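Local coordinates for protein Phenylalanine/tyrosine ammonia-lyase (Rhodosporidium toruloides, PDB 1Y2M) that catalyses the non-oxidative deamination of L-phenylalanine and L-tyrosine to trans-cinnamic acid and p-coumaric acid, working as a homotetramer, at residues L456-P461 with I535-I540; L444-N449 with T588-L593. One frame throughout, in Å; residues are numbered along the deposited sequence.

Contact 1 (L456-P461 with I535-I540); sequences LAAEDP and IDLRAI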
ATOM      1  N   LEU B 456      29.310 -19.508   1.408  1.00  8.50           N
ATOM      2  CA  LEU B 456      29.424 -20.700   0.580  1.00  9.42           C
ATOM      3  C   LEU B 456      30.670 -20.662  -0.309  1.00 10.86           C
ATOM      4  O   LEU B 456      30.726 -21.199  -1.437  1.00 11.13           O
ATOM      5  CB  LEU B 456      28.126 -21.000  -0.184  1.00  8.73           C
ATOM      6  CG  LEU B 456      26.835 -21.040   0.622  1.00 11.93           C
ATOM      7  CD1 LEU B 456      25.669 -21.453  -0.268  1.00 11.23           C
ATOM      8  CD2 LEU B 456      26.894 -21.967   1.797  1.00 13.15           C
ATOM      9  N   ALA B 457      31.717 -20.058   0.224  1.00 12.28           N
ATOM     10  CA  ALA B 457      32.986 -20.042  -0.474  1.00  9.64           C
ATOM     11  C   ALA B 457      33.591 -21.452  -0.399  1.00 10.49           C
ATOM     12  O   ALA B 457      33.624 -22.060   0.693  1.00 10.81           O
ATOM     13  CB  ALA B 457      33.913 -19.068   0.210  1.00 10.21           C
ATOM     14  N   ALA B 458      34.087 -21.958  -1.515  1.00 11.14           N
ATOM     15  CA  ALA B 458      34.695 -23.300  -1.546  1.00  9.44           C
ATOM     16  C   ALA B 458      36.107 -23.359  -0.968  1.00 10.56           C
ATOM     17  O   ALA B 458      36.560 -24.431  -0.590  1.00 11.35           O
ATOM     18  CB  ALA B 458      34.754 -23.817  -3.004  1.00 11.14           C
ATOM     19  N   GLU B 459      36.795 -22.232  -1.034  1.00 10.22           N
ATOM     20  CA  GLU B 459      38.192 -22.139  -0.626  1.00 12.43           C
ATOM     21  C   GLU B 459      38.309 -21.099   0.473  1.00 13.72           C
ATOM     22  O   GLU B 459      37.300 -20.753   1.112  1.00 14.72           O
ATOM     23  CB  GLU B 459      39.103 -21.885  -1.833  1.00  9.86           C
ATOM     24  CG  GLU B 459      39.083 -23.065  -2.867  1.00 10.67           C
ATOM     25  CD  GLU B 459      39.801 -24.306  -2.380  1.00 12.76           C
ATOM     26  OE1 GLU B 459      40.692 -24.220  -1.483  1.00 11.20           O
ATOM     27  OE2 GLU B 459      39.537 -25.385  -2.945  1.00 12.48           O
ATOM     28  N   ASP B 460      39.525 -20.630   0.758  1.00 11.17           N
ATOM     29  CA  ASP B 460      39.693 -19.691   1.904  1.00 11.40           C
ATOM     30  C   ASP B 460      38.805 -18.456   1.775  1.00 11.13           C
ATOM     31  O   ASP B 460      38.824 -17.781   0.746  1.00 10.63           O
ATOM     32  CB  ASP B 460      41.160 -19.279   2.073  1.00 13.80           C
ATOM     33  CG  ASP B 460      41.979 -20.269   2.907  1.00 11.24           C
ATOM     34  OD1 ASP B 460      41.469 -21.268   3.431  1.00 11.62           O
ATOM     35  OD2 ASP B 460      43.182 -20.000   3.055  1.00 13.37           O
ATOM     36  N   PRO B 461      37.993 -18.181   2.813  1.00 11.50           N
ATOM     37  CA  PRO B 461      37.039 -17.089   2.763  1.00 13.15           C
ATOM     38  C   PRO B 461      37.677 -15.718   2.774  1.00 12.79           C
ATOM     39  O   PRO B 461      37.003 -14.737   2.443  1.00 13.17           O
ATOM     40  CB  PRO B 461      36.179 -17.301   4.020  1.00 18.12           C
ATOM     41  CG  PRO B 461      36.534 -18.549   4.595  1.00 18.40           C
ATOM     42  CD  PRO B 461      37.791 -19.045   3.994  1.00 13.57           C
ATOM     43  N   ILE B 535      24.851 -27.740  -0.865  1.00  8.92           N
ATOM     44  CA  ILE B 535      24.762 -29.222  -0.901  1.00 10.14           C
ATOM     45  C   ILE B 535      26.137 -29.850  -1.223  1.00  8.22           C
ATOM     46  O   ILE B 535      26.567 -30.791  -0.620  1.00  9.71           O
ATOM     47  CB  ILE B 535      23.701 -29.679  -1.902  1.00  8.41           C
ATOM     48  CG1 ILE B 535      22.330 -29.507  -1.243  1.00  7.73           C
ATOM     49  CG2 ILE B 535      23.900 -31.072  -2.323  1.00 11.35           C
ATOM     50  CD1 ILE B 535      21.143 -29.548  -2.181  1.00 12.16           C
ATOM     51  N   ASP B 536      26.812 -29.305  -2.232  1.00  7.87           N
ATOM     52  CA  ASP B 536      28.131 -29.798  -2.578  1.00  8.23           C
ATOM     53  C   ASP B 536      29.139 -29.570  -1.438  1.00  8.37           C
ATOM     54  O   ASP B 536      29.972 -30.420  -1.178  1.00 10.45           O
ATOM     55  CB  ASP B 536      28.545 -29.092  -3.859  1.00  8.39           C
ATOM     56  CG  ASP B 536      27.925 -29.705  -5.078  1.00 12.35           C
ATOM     57  OD1 ASP B 536      27.573 -30.927  -5.070  1.00 11.44           O
ATOM     58  OD2 ASP B 536      27.832 -28.991  -6.124  1.00 11.13           O
ATOM     59  N   LEU B 537      29.080 -28.423  -0.773  1.00  6.68           N
ATOM     60  CA  LEU B 537      29.997 -28.152   0.354  1.00  8.38           C
ATOM     61  C   LEU B 537      29.706 -29.064   1.545  1.00  9.83           C
ATOM     62  O   LEU B 537      30.627 -29.539   2.273  1.00  8.80           O
ATOM     63  CB  LEU B 537      29.938 -26.687   0.768  1.00  8.59           C
ATOM     64  CG  LEU B 537      30.488 -25.699  -0.286  1.00  8.00           C
ATOM     65  CD1 LEU B 537      30.231 -24.229   0.160  1.00 14.40           C
ATOM     66  CD2 LEU B 537      31.952 -25.949  -0.543  1.00 10.42           C
ATOM     67  N   ARG B 538      28.423 -29.302   1.778  1.00  7.98           N
ATOM     68  CA  ARG B 538      28.071 -30.259   2.814  1.00 10.32           C
ATOM     69  C   ARG B 538      28.565 -31.667   2.501  1.00  9.97           C
ATOM     70  O   ARG B 538      29.023 -32.425   3.369  1.00  9.51           O
ATOM     71  CB  ARG B 538      26.573 -30.267   3.057  1.00  9.68           C
ATOM     72  CG  ARG B 538      26.197 -30.985   4.360  1.00  7.94           C
ATOM     73  CD  ARG B 538      26.612 -30.233   5.599  1.00  9.61           C
ATOM     74  NE  ARG B 538      25.701 -29.132   5.931  1.00  8.69           N
ATOM     75  CZ  ARG B 538      25.888 -28.263   6.925  1.00  7.84           C
ATOM     76  NH1 ARG B 538      27.022 -28.322   7.630  1.00 12.30           N
ATOM     77  NH2 ARG B 538      24.978 -27.374   7.198  1.00 10.55           N
ATOM     78  N   ALA B 539      28.471 -32.042   1.233  1.00  7.35           N
ATOM     79  CA  ALA B 539      28.946 -33.375   0.823  1.00  7.95           C
ATOM     80  C   ALA B 539      30.456 -33.506   1.039  1.00  7.83           C
ATOM     81  O   ALA B 539      30.901 -34.593   1.479  1.00  8.02           O
ATOM     82  CB  ALA B 539      28.577 -33.632  -0.601  1.00  9.34           C
ATOM     83  N   ILE B 540      31.218 -32.441   0.726  1.00  8.85           N
ATOM     84  CA  ILE B 540      32.665 -32.384   1.033  1.00 10.50           C
ATOM     85  C   ILE B 540      32.928 -32.573   2.539  1.00  9.10           C
ATOM     86  O   ILE B 540      33.799 -33.355   2.946  1.00 10.74           O
ATOM     87  CB  ILE B 540      33.292 -31.048   0.528  1.00 11.56           C
ATOM     88  CG1 ILE B 540      33.373 -31.092  -0.975  1.00 14.67           C
ATOM     89  CG2 ILE B 540      34.656 -30.816   1.113  1.00 13.64           C
ATOM     90  CD1 ILE B 540      33.631 -29.697  -1.629  1.00 15.48           C
TER
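Leu537 reaches out from its helix and lays its two methyl groups against the backbone of the loop at Leu456 to Ala458. One branch ends on a peptide group: CD1 lies 3.5 Å from Leu456 O. The same methyl makes an apolar contact as well, with Leu537 CD1 3.9 Å from Leu456 CB. The other branch works two residues further along, with CD2 3.9 Å from Ala458 CA and 4.3 Å from Ala458 CB. Setting CG anti to the carbonyl carbon (chi1 -67°) and extending chi2 to 173° gives the side chain the reach for its fork to straddle this bend. Helix 506-560, which carries Leu537, is one of the long helices of the mainly helical PAL/histidase fold, and the loop passing over it runs on to helix 468-484, which begins with the cinnamate-binding Lys468. Of the Leu456 side chain, CB comes nearest to Leu537. The carbonyl beside that methyl is buried but well satisfied, since Leu456 O accepts hydrogen bonds from His466 ND1 and Gln533 NE2. Trp645 of helix 619-646 packs against Ala458.

Contact 2 (L444-N449 with T588-L593); sequences LNAGMN and TNSYDL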
ATOM      1  N   LEU B 444      23.029 -18.594   4.240  1.00 11.66           N
ATOM      2  CA  LEU B 444      24.184 -17.766   3.883  1.00 11.72           C
ATOM      3  C   LEU B 444      24.802 -17.017   5.076  1.00 14.02           C
ATOM      4  O   LEU B 444      25.728 -16.184   4.899  1.00 15.55           O
ATOM      5  CB  LEU B 444      23.779 -16.772   2.798  1.00 11.98           C
ATOM      6  CG  LEU B 444      23.326 -17.441   1.487  1.00  7.39           C
ATOM      7  CD1 LEU B 444      23.044 -16.324   0.440  1.00 14.09           C
ATOM      8  CD2 LEU B 444      24.259 -18.488   0.997  1.00 12.66           C
ATOM      9  N   ASN B 445      24.268 -17.265   6.261  1.00 13.41           N
ATOM     10  CA  ASN B 445      24.771 -16.673   7.509  1.00 11.33           C
ATOM     11  C   ASN B 445      25.639 -17.653   8.261  1.00 11.60           C
ATOM     12  O   ASN B 445      25.155 -18.656   8.781  1.00 11.54           O
ATOM     13  CB  ASN B 445      23.572 -16.228   8.366  1.00 11.64           C
ATOM     14  CG  ASN B 445      23.984 -15.396   9.570  1.00 15.90           C
ATOM     15  OD1 ASN B 445      24.961 -15.718  10.244  1.00 18.97           O
ATOM     16  ND2 ASN B 445      23.258 -14.324   9.844  1.00 13.19           N
ATOM     17  N   ALA B 446      26.935 -17.346   8.314  1.00 13.69           N
ATOM     18  CA  ALA B 446      27.939 -18.257   8.903  1.00 13.59           C
ATOM     19  C   ALA B 446      27.638 -18.558  10.355  1.00 13.76           C
ATOM     20  O   ALA B 446      27.961 -19.620  10.859  1.00 13.84           O
ATOM     21  CB  ALA B 446      29.342 -17.606   8.795  1.00 16.40           C
ATOM     22  N   GLY B 447      27.030 -17.597  11.028  1.00 13.58           N
ATOM     23  CA  GLY B 447      26.623 -17.773  12.407  1.00 15.60           C
ATOM     24  C   GLY B 447      25.428 -18.648  12.612  1.00 15.94           C
ATOM     25  O   GLY B 447      25.204 -19.088  13.715  1.00 17.72           O
HETATM   26  N   MSE B 448      24.663 -18.926  11.558  1.00 11.79           N
HETATM   27  CA  MSE B 448      23.413 -19.689  11.694  1.00 14.10           C
HETATM   28  C   MSE B 448      23.358 -20.996  10.896  1.00 14.41           C
HETATM   29  O   MSE B 448      22.415 -21.723  11.029  1.00 14.06           O
HETATM   30  CB  MSE B 448      22.237 -18.819  11.211  1.00 13.20           C
HETATM   31  CG  MSE B 448      22.138 -17.536  11.911  1.00 16.17           C
HETATM   32 SE   MSE B 448      20.734 -16.319  11.154  1.00 27.78          SE
HETATM   33  CE  MSE B 448      19.289 -17.269  11.845  1.00 15.51           C
ATOM     34  N   ASN B 449      24.311 -21.245   9.995  1.00 12.93           N
ATOM     35  CA  ASN B 449      24.182 -22.270   8.956  1.00 14.30           C
ATOM     36  C   ASN B 449      24.844 -23.593   9.257  1.00 13.54           C
ATOM     37  O   ASN B 449      25.201 -24.373   8.386  1.00 14.06           O
ATOM     38  CB  ASN B 449      24.624 -21.666   7.607  1.00 13.73           C
ATOM     39  CG  ASN B 449      26.092 -21.342   7.566  1.00 18.29           C
ATOM     40  OD1 ASN B 449      26.821 -21.612   8.525  1.00 15.63           O
ATOM     41  ND2 ASN B 449      26.553 -20.756   6.460  1.00 11.66           N
ATOM     42  N   THR B 588      33.842 -21.687  13.530  1.00 11.44           N
ATOM     43  CA  THR B 588      35.012 -21.140  12.865  1.00 10.41           C
ATOM     44  C   THR B 588      34.935 -21.321  11.349  1.00  9.91           C
ATOM     45  O   THR B 588      35.956 -21.316  10.664  1.00 10.88           O
ATOM     46  CB  THR B 588      36.282 -21.765  13.402  1.00 11.87           C
ATOM     47  OG1 THR B 588      36.239 -23.183  13.228  1.00 10.14           O
ATOM     48  CG2 THR B 588      36.386 -21.454  14.909  1.00 12.42           C
ATOM     49  N   ASN B 589      33.714 -21.317  10.830  1.00 11.29           N
ATOM     50  CA  ASN B 589      33.475 -21.501   9.422  1.00 12.25           C
ATOM     51  C   ASN B 589      33.821 -20.263   8.548  1.00 13.07           C
ATOM     52  O   ASN B 589      33.762 -20.351   7.315  1.00 15.08           O
ATOM     53  CB  ASN B 589      32.048 -22.027   9.161  1.00 11.17           C
ATOM     54  CG  ASN B 589      30.943 -21.185   9.865  1.00 12.33           C
ATOM     55  OD1 ASN B 589      31.187 -20.527  10.902  1.00 13.85           O
ATOM     56  ND2 ASN B 589      29.714 -21.208   9.291  1.00 10.95           N
ATOM     57  N   SER B 590      34.239 -19.155   9.195  1.00 12.05           N
ATOM     58  CA  SER B 590      34.787 -17.989   8.482  1.00 11.81           C
ATOM     59  C   SER B 590      36.296 -17.897   8.544  1.00 13.83           C
ATOM     60  O   SER B 590      36.824 -16.932   8.045  1.00 13.88           O
ATOM     61  CB  SER B 590      34.210 -16.678   9.011  1.00 15.88           C
ATOM     62  OG  SER B 590      32.787 -16.727   8.935  1.00 17.60           O
ATOM     63  N   TYR B 591      36.978 -18.855   9.202  1.00  9.55           N
ATOM     64  CA  TYR B 591      38.419 -18.886   9.282  1.00  9.67           C
ATOM     65  C   TYR B 591      39.001 -19.535   8.059  1.00 10.60           C
ATOM     66  O   TYR B 591      38.428 -20.498   7.518  1.00 11.30           O
ATOM     67  CB  TYR B 591      38.891 -19.741  10.472  1.00 10.82           C
ATOM     68  CG  TYR B 591      38.791 -19.167  11.871  1.00 11.21           C
ATOM     69  CD1 TYR B 591      39.818 -19.402  12.777  1.00 15.45           C
ATOM     70  CD2 TYR B 591      37.682 -18.465  12.311  1.00 14.15           C
ATOM     71  CE1 TYR B 591      39.773 -18.927  14.054  1.00 13.21           C
ATOM     72  CE2 TYR B 591      37.633 -17.989  13.633  1.00 18.10           C
ATOM     73  CZ  TYR B 591      38.687 -18.236  14.477  1.00 16.78           C
ATOM     74  OH  TYR B 591      38.737 -17.800  15.773  1.00 18.31           O
ATOM     75  N   ASP B 592      40.174 -19.045   7.668  1.00 10.42           N
ATOM     76  CA  ASP B 592      40.965 -19.688   6.658  1.00 10.24           C
ATOM     77  C   ASP B 592      41.436 -21.068   7.181  1.00 10.03           C
ATOM     78  O   ASP B 592      41.459 -21.330   8.401  1.00 10.37           O
ATOM     79  CB  ASP B 592      42.114 -18.800   6.285  1.00 10.15           C
ATOM     80  CG  ASP B 592      41.716 -17.680   5.297  1.00 13.02           C
ATOM     81  OD1 ASP B 592      40.532 -17.535   4.938  1.00 11.94           O
ATOM     82  OD2 ASP B 592      42.624 -16.923   4.890  1.00 13.56           O
ATOM     83  N   LEU B 593      41.765 -21.950   6.243  1.00 11.44           N
ATOM     84  CA  LEU B 593      41.935 -23.361   6.549  1.00 11.59           C
ATOM     85  C   LEU B 593      43.002 -23.629   7.597  1.00 12.98           C
ATOM     86  O   LEU B 593      42.766 -24.323   8.580  1.00 10.10           O
ATOM     87  CB  LEU B 593      42.216 -24.130   5.270  1.00 11.59           C
ATOM     88  CG  LEU B 593      42.441 -25.627   5.437  1.00 12.95           C
ATOM     89  CD1 LEU B 593      41.167 -26.281   5.857  1.00 11.76           C
ATOM     90  CD2 LEU B 593      42.980 -26.276   4.148  1.00 14.57           C
TER
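Asn589 pushes its side-chain amide into the bend at Ala446 and donates from ND2 to Ala446 O at 2.8 Å. It sits second in a type I beta turn, Thr588 to Tyr591, which links helices 570-587 and 593-611 and is closed by Tyr591 N bonding to Thr588 O. The cross-contact bond is nearly straight, 162° at the hydrogen; it meets a lone pair in the carbonyl plane, and the acceptor lies almost exactly in the plane of the Asn589 amide. Chi1 of 51° tucks CG between the backbone N and the carbonyl carbon, and from there the amide heads into the loop. The same ND2 also donates to Leu452 O, so two backbone carbonyls fix the flip of the amide. Asn449 OD1 approaches ND2 to 3.0 Å, but the angle is too poor for a hydrogen bond and the two amide planes stand 64° apart; the Asn449 amide is held instead through ND2 by Met443 O. Beside the polar pair, Ala446 CB faces the turn and touches Ser590 OG at 3.6 Å. The Ser590 side chain is about 9 Å from that of Lys468, a cinnamate-binding residue.

Further out, Met448 N bonds to Asn445 O within the loop 444-449. Backbone hydrogen bonding to Ser454 ties Asn589 down from the turn's side, and Met497 of the third subunit packs on Asn445. Within the turn, Thr588 CB rests on one face of the Tyr591 ring, 3.7 Å above its plane and offset toward the rim.

How the contacts relate
Leaving helix 416-443, the chain enters a long loop that serves both contacts: 444-449 supplies the first half of contact 2, and 456-461 the first half of contact 1, before helix 468-484 begins. Helix 506-560 then brings 535-540 back to close contact 1 across 73 residues. Contact 2 closes later, across 138, when 588-593 bridges helices 570-587 and 593-611; the smaller loop thus lies wholly within the larger, without crossing. Their centres are about 10 Å apart, and probable hydrogen bonds join them directly: Asp460 OD1 with Leu593 N, at the start of helix 593-611, and Arg538 NH2 with Asn449 O.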